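Local coordinates for outer membrane protein YopM (Yersinia pestis, PDB 1JL5) that is a leucine-rich-repeat effector that probably alters host cell physiology and so promotes bacterial survival in host tissues, at residues Q361-Y366 / D381-S386. Numbering follows the deposited sequence.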
loop_
_atom_site.group_PDB
_atom_site.type_symbol
_atom_site.label_atom_id
_atom_site.label_comp_id
_atom_site.label_asym_id
_atom_site.label_seq_id
_atom_site.Cartn_x
_atom_site.Cartn_y
_atom_site.Cartn_z
ATOM N N GLN A 361 -12.160 12.874 8.462
ATOM C CA GLN A 361 -11.806 11.872 7.489
ATOM C C GLN A 361 -12.997 11.172 6.886
ATOM O O GLN A 361 -13.888 10.697 7.585
ATOM C CB GLN A 361 -10.881 10.860 8.144
ATOM C CG GLN A 361 -10.422 9.753 7.239
ATOM C CD GLN A 361 -9.580 8.772 7.995
ATOM O OE1 GLN A 361 -10.028 8.197 8.981
ATOM N NE2 GLN A 361 -8.345 8.580 7.552
ATOM N N LEU A 362 -13.003 11.131 5.564
ATOM C CA LEU A 362 -14.055 10.471 4.838
ATOM C C LEU A 362 -13.420 9.553 3.815
ATOM O O LEU A 362 -12.887 10.010 2.810
ATOM C CB LEU A 362 -14.942 11.480 4.117
ATOM C CG LEU A 362 -16.056 10.779 3.345
ATOM C CD1 LEU A 362 -16.970 10.066 4.327
ATOM C CD2 LEU A 362 -16.829 11.781 2.510
ATOM N N HIS A 363 -13.451 8.260 4.092
ATOM C CA HIS A 363 -12.925 7.274 3.161
ATOM C C HIS A 363 -14.113 6.423 2.796
ATOM O O HIS A 363 -14.495 5.527 3.539
ATOM C CB HIS A 363 -11.844 6.422 3.816
ATOM C CG HIS A 363 -10.558 7.155 4.034
ATOM N ND1 HIS A 363 -9.449 6.564 4.598
ATOM C CD2 HIS A 363 -10.209 8.435 3.767
ATOM C CE1 HIS A 363 -8.472 7.449 4.669
ATOM N NE2 HIS A 363 -8.908 8.591 4.171
ATOM N N VAL A 364 -14.721 6.742 1.662
ATOM C CA VAL A 364 -15.888 6.016 1.194
ATOM C C VAL A 364 -15.587 5.507 -0.202
ATOM O O VAL A 364 -16.472 5.302 -1.034
ATOM C CB VAL A 364 -17.123 6.923 1.196
ATOM C CG1 VAL A 364 -18.329 6.172 0.664
ATOM C CG2 VAL A 364 -17.400 7.379 2.620
ATOM N N GLU A 365 -14.299 5.307 -0.428
ATOM C CA GLU A 365 -13.768 4.794 -1.679
ATOM C C GLU A 365 -14.461 3.479 -2.026
ATOM O O GLU A 365 -14.793 2.687 -1.147
ATOM C CB GLU A 365 -12.267 4.550 -1.498
ATOM C CG GLU A 365 -11.828 4.772 -0.040
ATOM C CD GLU A 365 -10.409 4.337 0.244
ATOM O OE1 GLU A 365 -9.492 4.745 -0.507
ATOM O OE2 GLU A 365 -10.209 3.594 1.227
ATOM N N TYR A 366 -14.697 3.261 -3.312
ATOM C CA TYR A 366 -15.304 2.024 -3.769
ATOM C C TYR A 366 -16.667 1.733 -3.181
ATOM O O TYR A 366 -16.866 0.783 -2.423
ATOM C CB TYR A 366 -14.345 0.872 -3.496
ATOM C CG TYR A 366 -12.993 1.142 -4.105
ATOM C CD1 TYR A 366 -12.823 1.140 -5.489
ATOM C CD2 TYR A 366 -11.896 1.448 -3.308
ATOM C CE1 TYR A 366 -11.595 1.435 -6.062
ATOM C CE2 TYR A 366 -10.659 1.745 -3.872
ATOM C CZ TYR A 366 -10.517 1.736 -5.252
ATOM O OH TYR A 366 -9.296 2.014 -5.821
ATOM N N ASP A 381 -9.053 14.653 5.432
ATOM C CA ASP A 381 -8.669 13.421 4.763
ATOM C C ASP A 381 -9.858 12.844 4.020
ATOM O O ASP A 381 -10.772 12.289 4.626
ATOM C CB ASP A 381 -8.180 12.430 5.810
ATOM C CG ASP A 381 -7.699 11.143 5.209
ATOM O OD1 ASP A 381 -8.007 10.877 4.026
ATOM O OD2 ASP A 381 -7.020 10.391 5.931
ATOM N N LEU A 382 -9.833 12.965 2.701
ATOM C CA LEU A 382 -10.926 12.486 1.883
ATOM C C LEU A 382 -10.493 11.497 0.812
ATOM O O LEU A 382 -9.478 11.685 0.141
ATOM C CB LEU A 382 -11.619 13.675 1.220
ATOM C CG LEU A 382 -12.768 13.394 0.256
ATOM C CD1 LEU A 382 -13.908 12.718 0.993
ATOM C CD2 LEU A 382 -13.232 14.702 -0.358
ATOM N N ARG A 383 -11.270 10.433 0.670
ATOM C CA ARG A 383 -11.012 9.428 -0.345
ATOM C C ARG A 383 -12.359 8.916 -0.786
ATOM O O ARG A 383 -13.134 8.394 0.011
ATOM C CB ARG A 383 -10.147 8.282 0.193
ATOM C CG ARG A 383 -8.813 8.751 0.750
ATOM C CD ARG A 383 -7.755 7.663 0.782
ATOM N NE ARG A 383 -8.258 6.399 1.298
ATOM C CZ ARG A 383 -7.507 5.505 1.935
ATOM N NH1 ARG A 383 -6.220 5.746 2.137
ATOM N NH2 ARG A 383 -8.040 4.367 2.361
ATOM N N MET A 384 -12.652 9.114 -2.061
ATOM C CA MET A 384 -13.901 8.661 -2.628
ATOM C C MET A 384 -13.602 8.089 -3.994
ATOM O O MET A 384 -12.772 8.616 -4.725
ATOM C CB MET A 384 -14.889 9.819 -2.748
ATOM C CG MET A 384 -15.211 10.481 -1.421
ATOM S SD MET A 384 -16.616 11.597 -1.530
ATOM C CE MET A 384 -15.815 13.115 -2.016
ATOM N N ASN A 385 -14.272 6.997 -4.327
ATOM C CA ASN A 385 -14.080 6.356 -5.608
ATOM C C ASN A 385 -15.367 5.634 -5.959
ATOM O O ASN A 385 -15.789 4.718 -5.255
ATOM C CB ASN A 385 -12.913 5.371 -5.537
ATOM C CG ASN A 385 -12.485 4.880 -6.907
ATOM O OD1 ASN A 385 -11.290 4.744 -7.188
ATOM N ND2 ASN A 385 -13.457 4.603 -7.767
ATOM N N SER A 386 -15.994 6.061 -7.047
ATOM C CA SER A 386 -17.241 5.467 -7.494
ATOM C C SER A 386 -16.981 4.273 -8.406
ATOM O O SER A 386 -15.842 4.017 -8.794
ATOM C CB SER A 386 -18.072 6.519 -8.227
ATOM O OG SER A 386 -17.357 7.043 -9.332
HETATM O O HOH W 1 -16.738 6.497 -3.318
#
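Arg383 lays its guanidinium flat over one face of the His363 ring, with centres 3.7 Å apart and planes only 11° from parallel; its NE stands over the ring centre. The bend at chi3 (-45°) places NE there. At the guanidinium edge, NH2 makes a salt bridge to Glu365 OE2 (2.6 Å), approaching from above the carboxylate plane, so the arginine is held by stacking and by charge together. The opposite face of the imidazole is backed by CG of Gln361, while at the ring's edge NE2 donates a very short hydrogen bond to Asp381 OD1 (2.5 Å, 162°). Asp381 OD2 accepts from Gln361 NE2 (2.8 Å), well out of the carboxylate plane; each carboxylate oxygen therefore has its own donor. Asn385 CB sits over the centre of the Tyr366 ring, a CH-pi contact 4.2 Å from the centroid. On the sheet face away from His363 and Arg383, Leu362 CD2 presses tightly on Leu382 CD1 (3.4 Å). Backbone bonds set a parallel register, and a water bridges Val364 O and Asn385 N. Strand 381-385 pairs antiparallel with a strand of a second subunit. Such in-register parallel ladders, with stacked leucines inside and polar side chains on the other face, characterise the leucine-rich-repeat solenoid.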